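Local coordinates for cellulose binding domain-containing protein (Clostridium clariflavum, PDB 4B96), which probably binds cellulose through this calcium-bearing family 3b carbohydrate-binding module, which forms the C-terminal part of a membrane-associated biomass-sensing protein, at residues A[11-16]-A[20-25]; A[35-40]-A[58-63]. All coordinates share one frame; numbering follows the deposited sequence. Where two conformers were deposited one is given.

Contact 1. Residues A[11-16]-A[20-25]; sequences NEQQSL and AIRWDF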
ATOM      1  N   ASN A  11      14.569   1.497  11.584  0.59 25.97           N
ATOM      2  CA  ASN A  11      15.939   1.736  11.094  0.59 23.77           C
ATOM      3  C   ASN A  11      16.827   2.365  12.177  0.59 24.39           C
ATOM      4  O   ASN A  11      16.696   3.561  12.509  0.59 20.83           O
ATOM      5  CB  ASN A  11      15.922   2.660   9.861  0.59 28.97           C
ATOM      6  CG  ASN A  11      17.188   2.533   8.987  0.59 31.82           C
ATOM      7  OD1 ASN A  11      18.303   2.307   9.506  0.59 30.06           O
ATOM      8  ND2 ASN A  11      17.018   2.689   7.632  0.59 26.95           N
ATOM      9  N   GLU A  12      17.754   1.567  12.702  1.00 23.93           N
ATOM     10  CA  GLU A  12      18.602   1.953  13.807  1.00 21.87           C
ATOM     11  C   GLU A  12      19.562   3.062  13.434  1.00 30.08           C
ATOM     12  O   GLU A  12      20.088   3.727  14.309  1.00 34.36           O
ATOM     13  CB  GLU A  12      19.436   0.731  14.278  1.00 27.82           C
ATOM     14  CG  GLU A  12      18.597  -0.355  14.938  1.00 29.53           C
ATOM     15  CD  GLU A  12      17.913  -1.314  13.946  1.00 30.64           C
ATOM     16  OE1 GLU A  12      18.107  -1.200  12.727  1.00 26.85           O
ATOM     17  OE2 GLU A  12      17.174  -2.211  14.395  1.00 35.53           O
ATOM     18  N   GLN A  13      19.820   3.230  12.133  1.00 29.05           N
ATOM     19  CA  GLN A  13      20.704   4.282  11.631  1.00 28.84           C
ATOM     20  C   GLN A  13      19.900   5.426  11.062  1.00 26.78           C
ATOM     21  O   GLN A  13      19.558   5.419   9.855  1.00 26.80           O
ATOM     22  CB  GLN A  13      21.584   3.767  10.471  1.00 32.32           C
ATOM     23  CG  GLN A  13      22.349   2.463  10.728  1.00 39.14           C
ATOM     24  CD  GLN A  13      23.593   2.683  11.542  1.00 47.79           C
ATOM     25  OE1 GLN A  13      24.036   3.818  11.705  1.00 50.06           O
ATOM     26  NE2 GLN A  13      24.168   1.598  12.060  1.00 50.92           N
ATOM     27  N   GLN A  14      19.626   6.437  11.873  1.00 21.45           N
ATOM     28  CA  GLN A  14      18.780   7.518  11.371  1.00 25.77           C
ATOM     29  C   GLN A  14      19.570   8.750  10.918  1.00 28.43           C
ATOM     30  O   GLN A  14      18.985   9.737  10.534  1.00 33.18           O
ATOM     31  CB  GLN A  14      17.685   7.866  12.372  1.00 32.91           C
ATOM     32  CG  GLN A  14      16.572   6.795  12.345  1.00 32.46           C
ATOM     33  CD  GLN A  14      15.405   7.168  13.181  1.00 41.62           C
ATOM     34  OE1 GLN A  14      15.211   8.346  13.515  1.00 46.90           O
ATOM     35  NE2 GLN A  14      14.588   6.164  13.539  1.00 47.54           N
ATOM     36  N   SER A  15      20.898   8.693  10.990  1.00 30.44           N
ATOM     37  CA  SER A  15      21.750   9.766  10.405  1.00 32.45           C
ATOM     38  C   SER A  15      21.623   9.692   8.879  1.00 28.65           C
ATOM     39  O   SER A  15      21.509   8.599   8.323  1.00 24.88           O
ATOM     40  CB  SER A  15      23.205   9.523  10.747  1.00 34.09           C
ATOM     41  OG  SER A  15      23.423   9.797  12.114  1.00 44.12           O
ATOM     42  N   LEU A  16      21.647  10.844   8.210  1.00 31.94           N
ATOM     43  CA  LEU A  16      21.528  10.863   6.751  1.00 29.09           C
ATOM     44  C   LEU A  16      22.732  10.113   6.128  1.00 27.05           C
ATOM     45  O   LEU A  16      22.584   9.370   5.180  1.00 26.23           O
ATOM     46  CB  LEU A  16      21.489  12.319   6.253  1.00 30.32           C
ATOM     47  CG  LEU A  16      20.241  13.118   6.644  1.00 31.29           C
ATOM     48  CD1 LEU A  16      20.159  14.343   5.779  1.00 34.88           C
ATOM     49  CD2 LEU A  16      18.982  12.197   6.456  1.00 31.91           C
ATOM     50  N   ALA A  20      25.989   1.851   7.087  1.00 19.85           N
ATOM     51  CA  ALA A  20      25.094   0.729   6.965  1.00 21.03           C
ATOM     52  C   ALA A  20      23.673   1.243   6.786  1.00 22.81           C
ATOM     53  O   ALA A  20      23.267   2.251   7.399  1.00 22.06           O
ATOM     54  CB  ALA A  20      25.208  -0.208   8.191  1.00 19.71           C
ATOM     55  N   ILE A  21      22.901   0.560   5.947  1.00 20.88           N
ATOM     56  CA  ILE A  21      21.493   0.805   5.878  1.00 18.08           C
ATOM     57  C   ILE A  21      20.810  -0.363   6.609  1.00 22.77           C
ATOM     58  O   ILE A  21      21.137  -1.526   6.338  1.00 18.23           O
ATOM     59  CB  ILE A  21      21.027   0.877   4.401  1.00 18.55           C
ATOM     60  CG1 ILE A  21      21.466   2.239   3.809  1.00 21.18           C
ATOM     61  CG2 ILE A  21      19.450   0.731   4.329  1.00 15.62           C
ATOM     62  CD1 ILE A  21      21.199   2.327   2.259  1.00 20.34           C
ATOM     63  N   ARG A  22      19.917  -0.079   7.562  1.00 20.20           N
ATOM     64  CA  ARG A  22      19.233  -1.186   8.269  1.00 19.78           C
ATOM     65  C   ARG A  22      17.865  -1.409   7.688  1.00 20.75           C
ATOM     66  O   ARG A  22      17.019  -0.493   7.689  1.00 20.75           O
ATOM     67  CB  ARG A  22      19.161  -0.907   9.774  1.00 17.77           C
ATOM     68  CG  ARG A  22      20.574  -0.845  10.356  1.00 20.54           C
ATOM     69  CD  ARG A  22      21.184  -2.293  10.461  1.00 24.00           C
ATOM     70  NE  ARG A  22      20.406  -3.188  11.326  1.00 22.98           N
ATOM     71  CZ  ARG A  22      20.553  -3.247  12.637  1.00 22.52           C
ATOM     72  NH1 ARG A  22      21.456  -2.475  13.233  1.00 21.01           N
ATOM     73  NH2 ARG A  22      19.779  -4.057  13.362  1.00 23.08           N
ATOM     74  N   TRP A  23      17.648  -2.586   7.124  1.00 21.02           N
ATOM     75  CA  TRP A  23      16.346  -2.860   6.515  1.00 17.61           C
ATOM     76  C   TRP A  23      15.381  -3.598   7.463  1.00 16.94           C
ATOM     77  O   TRP A  23      14.325  -4.080   7.023  1.00 18.68           O
ATOM     78  CB  TRP A  23      16.557  -3.627   5.226  1.00 18.77           C
ATOM     79  CG  TRP A  23      17.603  -4.777   5.342  1.00 17.05           C
ATOM     80  CD1 TRP A  23      18.956  -4.741   4.979  1.00 16.43           C
ATOM     81  CD2 TRP A  23      17.357  -6.085   5.863  1.00 18.50           C
ATOM     82  NE1 TRP A  23      19.527  -5.985   5.218  1.00 19.10           N
ATOM     83  CE2 TRP A  23      18.573  -6.811   5.784  1.00 19.50           C
ATOM     84  CE3 TRP A  23      16.214  -6.719   6.392  1.00 17.11           C
ATOM     85  CZ2 TRP A  23      18.672  -8.141   6.217  1.00 19.82           C
ATOM     86  CZ3 TRP A  23      16.302  -8.036   6.815  1.00 18.33           C
ATOM     87  CH2 TRP A  23      17.542  -8.743   6.725  1.00 20.86           C
ATOM     88  N   ASP A  24      15.739  -3.711   8.746  1.00 15.72           N
ATOM     89  CA  ASP A  24      14.988  -4.579   9.696  1.00 15.90           C
ATOM     90  C   ASP A  24      13.466  -4.482   9.577  1.00 19.83           C
ATOM     91  O   ASP A  24      12.876  -3.352   9.647  1.00 18.38           O
ATOM     92  CB  ASP A  24      15.236  -4.159  11.130  1.00 17.49           C
ATOM     93  CG  ASP A  24      16.714  -4.268  11.527  1.00 26.04           C
ATOM     94  OD1 ASP A  24      17.586  -4.411  10.619  1.00 26.15           O
ATOM     95  OD2 ASP A  24      16.961  -4.193  12.744  1.00 26.39           O
ATOM     96  N   PHE A  25      12.822  -5.631   9.516  1.00 18.65           N
ATOM     97  CA  PHE A  25      11.370  -5.643   9.431  1.00 17.00           C
ATOM     98  C   PHE A  25      10.760  -6.775  10.230  1.00 20.13           C
ATOM     99  O   PHE A  25      11.453  -7.753  10.605  1.00 19.64           O
ATOM    100  CB  PHE A  25      10.898  -5.697   7.980  1.00 12.04           C
ATOM    101  CG  PHE A  25      11.368  -6.914   7.213  1.00 16.33           C
ATOM    102  CD1 PHE A  25      10.609  -8.094   7.224  1.00 16.83           C
ATOM    103  CD2 PHE A  25      12.519  -6.841   6.389  1.00 15.81           C
ATOM    104  CE1 PHE A  25      11.012  -9.220   6.495  1.00 18.34           C
ATOM    105  CE2 PHE A  25      12.921  -7.955   5.626  1.00 18.28           C
ATOM    106  CZ  PHE A  25      12.185  -9.166   5.719  1.00 17.26           C
TER
HETATM  107  O   HOH W   1      23.983  -0.926  12.337  1.00 26.32           O

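Contact 2. Residues A[35-40]-A[58-63]; sequences IDLRNV and YFYSLG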
ATOM      1  N   ILE A  35       1.720 -18.686   6.921  1.00 31.25           N
ATOM      2  CA  ILE A  35       2.269 -18.043   5.723  1.00 28.83           C
ATOM      3  C   ILE A  35       3.601 -18.678   5.333  1.00 27.02           C
ATOM      4  O   ILE A  35       4.547 -18.693   6.129  1.00 26.64           O
ATOM      5  CB  ILE A  35       2.476 -16.548   5.943  1.00 26.61           C
ATOM      6  CG1 ILE A  35       1.100 -15.882   6.000  1.00 24.55           C
ATOM      7  CG2 ILE A  35       3.308 -15.922   4.758  1.00 24.00           C
ATOM      8  CD1 ILE A  35       1.163 -14.420   6.430  1.00 26.97           C
ATOM      9  N   ASP A  36       3.654 -19.211   4.111  1.00 29.45           N
ATOM     10  CA  ASP A  36       4.881 -19.848   3.628  1.00 30.64           C
ATOM     11  C   ASP A  36       5.868 -18.805   3.100  1.00 27.01           C
ATOM     12  O   ASP A  36       5.664 -18.251   2.008  1.00 25.78           O
ATOM     13  CB  ASP A  36       4.515 -20.815   2.510  1.00 31.11           C
ATOM     14  CG  ASP A  36       5.697 -21.670   2.067  1.00 38.60           C
ATOM     15  OD1 ASP A  36       6.844 -21.433   2.536  1.00 37.06           O
ATOM     16  OD2 ASP A  36       5.465 -22.574   1.232  1.00 46.85           O
ATOM     17  N   LEU A  37       6.927 -18.512   3.865  1.00 23.48           N
ATOM     18  CA  LEU A  37       7.878 -17.478   3.462  1.00 24.15           C
ATOM     19  C   LEU A  37       8.685 -17.851   2.198  1.00 24.29           C
ATOM     20  O   LEU A  37       9.363 -17.011   1.612  1.00 25.55           O
ATOM     21  CB  LEU A  37       8.833 -17.159   4.620  1.00 26.18           C
ATOM     22  CG  LEU A  37       8.149 -16.397   5.758  1.00 28.25           C
ATOM     23  CD1 LEU A  37       9.162 -16.089   6.817  1.00 31.15           C
ATOM     24  CD2 LEU A  37       7.590 -15.104   5.213  1.00 27.55           C
ATOM     25  N   ARG A  38       8.615 -19.103   1.792  1.00 22.91           N
ATOM     26  CA  ARG A  38       9.263 -19.462   0.515  1.00 27.40           C
ATOM     27  C   ARG A  38       8.625 -18.733  -0.675  1.00 28.16           C
ATOM     28  O   ARG A  38       9.217 -18.636  -1.734  1.00 26.92           O
ATOM     29  CB  ARG A  38       9.237 -20.964   0.278  1.00 30.40           C
ATOM     30  CG  ARG A  38      10.157 -21.712   1.239  1.00 31.97           C
ATOM     31  CD  ARG A  38      10.022 -23.220   1.026  1.00 38.13           C
ATOM     32  NE  ARG A  38       8.611 -23.594   1.159  1.00 46.18           N
ATOM     33  CZ  ARG A  38       8.094 -24.762   0.783  1.00 52.12           C
ATOM     34  NH1 ARG A  38       8.869 -25.688   0.220  1.00 51.85           N
ATOM     35  NH2 ARG A  38       6.796 -24.997   0.966  1.00 53.03           N
ATOM     36  N   ASN A  39       7.427 -18.200  -0.485  1.00 27.53           N
ATOM     37  CA  ASN A  39       6.767 -17.466  -1.554  1.00 27.88           C
ATOM     38  C   ASN A  39       6.750 -15.962  -1.339  1.00 25.48           C
ATOM     39  O   ASN A  39       6.036 -15.251  -2.052  1.00 27.91           O
ATOM     40  CB  ASN A  39       5.337 -17.949  -1.694  1.00 28.23           C
ATOM     41  CG  ASN A  39       5.255 -19.393  -2.089  1.00 35.43           C
ATOM     42  OD1 ASN A  39       6.085 -19.896  -2.845  1.00 35.13           O
ATOM     43  ND2 ASN A  39       4.248 -20.073  -1.576  1.00 36.90           N
ATOM     44  N   VAL A  40       7.544 -15.477  -0.383  1.00 20.82           N
ATOM     45  CA  VAL A  40       7.480 -14.094   0.027  1.00 19.92           C
ATOM     46  C   VAL A  40       8.737 -13.339  -0.306  1.00 23.36           C
ATOM     47  O   VAL A  40       9.829 -13.804  -0.043  1.00 23.57           O
ATOM     48  CB  VAL A  40       7.217 -14.003   1.550  1.00 22.95           C
ATOM     49  CG1 VAL A  40       7.403 -12.588   2.086  1.00 24.35           C
ATOM     50  CG2 VAL A  40       5.802 -14.531   1.846  1.00 20.79           C
ATOM     51  N   TYR A  58      21.222 -10.225  10.784  1.00 19.13           N
ATOM     52  CA  TYR A  58      21.616 -10.285  12.202  1.00 16.69           C
ATOM     53  C   TYR A  58      20.652 -11.140  13.062  1.00 19.04           C
ATOM     54  O   TYR A  58      21.013 -11.554  14.144  1.00 24.46           O
ATOM     55  CB  TYR A  58      21.629  -8.865  12.794  1.00 18.58           C
ATOM     56  CG  TYR A  58      22.625  -7.958  12.135  1.00 20.30           C
ATOM     57  CD1 TYR A  58      23.855  -8.461  11.702  1.00 24.01           C
ATOM     58  CD2 TYR A  58      22.359  -6.578  11.985  1.00 23.81           C
ATOM     59  CE1 TYR A  58      24.812  -7.614  11.108  1.00 25.18           C
ATOM     60  CE2 TYR A  58      23.296  -5.719  11.437  1.00 25.10           C
ATOM     61  CZ  TYR A  58      24.501  -6.234  10.978  1.00 26.19           C
ATOM     62  OH  TYR A  58      25.411  -5.398  10.379  1.00 27.73           O
ATOM     63  N   PHE A  59      19.407 -11.274  12.626  1.00 19.98           N
ATOM     64  CA  PHE A  59      18.424 -11.971  13.454  1.00 26.94           C
ATOM     65  C   PHE A  59      17.322 -12.444  12.541  1.00 24.72           C
ATOM     66  O   PHE A  59      16.817 -11.665  11.714  1.00 23.41           O
ATOM     67  CB  PHE A  59      17.846 -11.034  14.550  1.00 22.95           C
ATOM     68  CG  PHE A  59      16.950 -11.754  15.516  1.00 28.45           C
ATOM     69  CD1 PHE A  59      17.479 -12.603  16.476  1.00 31.41           C
ATOM     70  CD2 PHE A  59      15.574 -11.611  15.443  1.00 31.39           C
ATOM     71  CE1 PHE A  59      16.662 -13.310  17.358  1.00 32.76           C
ATOM     72  CE2 PHE A  59      14.730 -12.323  16.334  1.00 33.15           C
ATOM     73  CZ  PHE A  59      15.276 -13.169  17.286  1.00 31.59           C
ATOM     74  N   TYR A  60      16.925 -13.711  12.689  1.00 24.30           N
ATOM     75  CA  TYR A  60      15.776 -14.241  11.936  1.00 21.61           C
ATOM     76  C   TYR A  60      15.000 -15.126  12.939  1.00 25.58           C
ATOM     77  O   TYR A  60      15.496 -16.158  13.352  1.00 25.26           O
ATOM     78  CB  TYR A  60      16.245 -15.088  10.726  1.00 22.77           C
ATOM     79  CG  TYR A  60      15.136 -15.761   9.928  1.00 24.22           C
ATOM     80  CD1 TYR A  60      13.870 -15.148   9.806  1.00 20.98           C
ATOM     81  CD2 TYR A  60      15.340 -17.024   9.331  1.00 24.74           C
ATOM     82  CE1 TYR A  60      12.853 -15.715   9.065  1.00 23.85           C
ATOM     83  CE2 TYR A  60      14.314 -17.618   8.583  1.00 27.58           C
ATOM     84  CZ  TYR A  60      13.070 -16.966   8.465  1.00 28.06           C
ATOM     85  OH  TYR A  60      12.051 -17.544   7.738  1.00 30.55           O
ATOM     86  N   SER A  61      13.817 -14.716  13.353  1.00 22.35           N
ATOM     87  CA  SER A  61      13.162 -15.451  14.421  1.00 26.06           C
ATOM     88  C   SER A  61      12.672 -16.854  14.014  1.00 28.50           C
ATOM     89  O   SER A  61      12.303 -17.634  14.866  1.00 29.15           O
ATOM     90  CB  SER A  61      12.002 -14.629  14.995  1.00 26.06           C
ATOM     91  OG  SER A  61      11.018 -14.391  13.977  1.00 27.59           O
ATOM     92  N   LEU A  62      12.689 -17.189  12.716  1.00 25.95           N
ATOM     93  CA  LEU A  62      12.124 -18.459  12.290  1.00 30.60           C
ATOM     94  C   LEU A  62      13.136 -19.406  11.663  1.00 31.85           C
ATOM     95  O   LEU A  62      12.780 -20.438  11.098  1.00 36.13           O
ATOM     96  CB  LEU A  62      10.990 -18.193  11.291  1.00 30.61           C
ATOM     97  CG  LEU A  62       9.849 -17.350  11.878  1.00 32.39           C
ATOM     98  CD1 LEU A  62       8.925 -17.028  10.740  1.00 32.93           C
ATOM     99  CD2 LEU A  62       9.100 -18.076  12.982  1.00 35.56           C
ATOM    100  N   GLY A  63      14.404 -19.077  11.709  1.00 28.71           N
ATOM    101  CA  GLY A  63      15.341 -20.043  11.187  1.00 29.36           C
ATOM    102  C   GLY A  63      16.740 -19.516  11.294  1.00 29.75           C
ATOM    103  O   GLY A  63      17.057 -18.715  12.178  1.00 32.83           O
TER

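Contact 1. Residues A[11-16]-A[20-25]
Glu12 lays its carboxylate over the guanidinium group of Arg22, the two planes only 13° apart, with OE1 above the centre of the Arg22 group. Glu12 OE1 lies 3.3 Å from Arg22 NE, yet so far out of the guanidinium plane that no N-H points at it; this salt bridge rests on charge, without a hydrogen bond. The bend of Glu12 at chi2 (83°) folds the carboxylate back over the arginine. Asp24 meets the rim of the group instead: Arg22 NE donates to Asp24 OD1 at 3.2 Å, tilted 18° from the guanidinium plane, and Arg22 NH2 forms a salt bridge with Asp24 OD2, its hydrogen bond weak. The two acids close up in turn, Glu12 OE2 standing 2.6 Å from Asp24 OD2. In this carbohydrate-binding module of the CBM3 family, the network ties the loop following strand 5-9 to strand 20-29, whose neighbour, strand 100-109, supplies Gly105 N as a second donor to Asp24 OD1. Next to Glu12 in the chain, buried Asn11 closes an Asx turn in the conformer given, its OD1 accepting from Gln13 N at 3.2 Å and, weakly, from Arg22 N. Packing is looser toward Gln13, which is partly exposed: its CG rests 3.8 Å from Arg22 CG, and a water in the guanidinium plane accepts from Arg22 NH1 and appears to link it to Gln13 NE2, though that second leg is doubtfully short.

Contact 2. Residues A[35-40]-A[58-63]
Leu37 pushes its CD1 methyl against the hydroxyl end of Tyr60, meeting the ring at its edge, near the ring plane, with no overlap of a face. Leu37 CD1 lies 3.4 Å from Tyr60 OH and 4.3 Å from Tyr60 CZ, the two side chains arriving from opposite directions. Leu37 CD1 also lies 4.0 Å from Leu62 CD1, where the side chains cross at about a right angle. All the close approaches run through this one methyl branch of Leu37; the contact buries 86 Å² and has no hydrogen bond across it. Tyr60 has its CG anti to the backbone N (chi1 176°), an extended course that sends the phenol toward Leu37; its hydroxyl is hydrogen-bonded to Lys92 O. In the beta sandwich of CBM3, the contact joins the end of edge strand 53-60 of one sheet to the connection entering strand 40-47 of the other. Strand 53-60 passes into a type I beta turn from Tyr60 to Gly63, which sets Leu62 N 3.7 Å above the Tyr60 ring plane, displaced toward the rim. Leu37 belongs to a short 3-10 segment. At its start, Asp36 at the end of strand 35-36 accepts from Arg38 N through OD1 in an Asx turn, and the exposed Arg38 grips its carboxylate side-on: NE uses the syn lone pair of Asp36 OD1 in a nearly straight bond (174°), and Arg38 NH2 reaches Asp36 OD2 at 2.8 Å.

Contact 1 is built on charges and contact 2 on apolar packing; their centres lie 20 Å apart in the same module. Contact 1 closes first along the chain; strand 20-29 then leads on to strand 35-36, where contact 2 opens. Both reach one antiparallel sheet, in which strand 100-109 runs between strands 20-29 and 53-60. They meet directly where Arg22 of contact 1 packs on Tyr58 of contact 2, Arg22 NE to Tyr58 CE2 at 3.8 Å. Contact 1 is nearer the calcium: the Asn11 side chain is about 11 Å from the ion and about 7 Å from that of its ligand Asp120. Contact 2 lies away from the metal site.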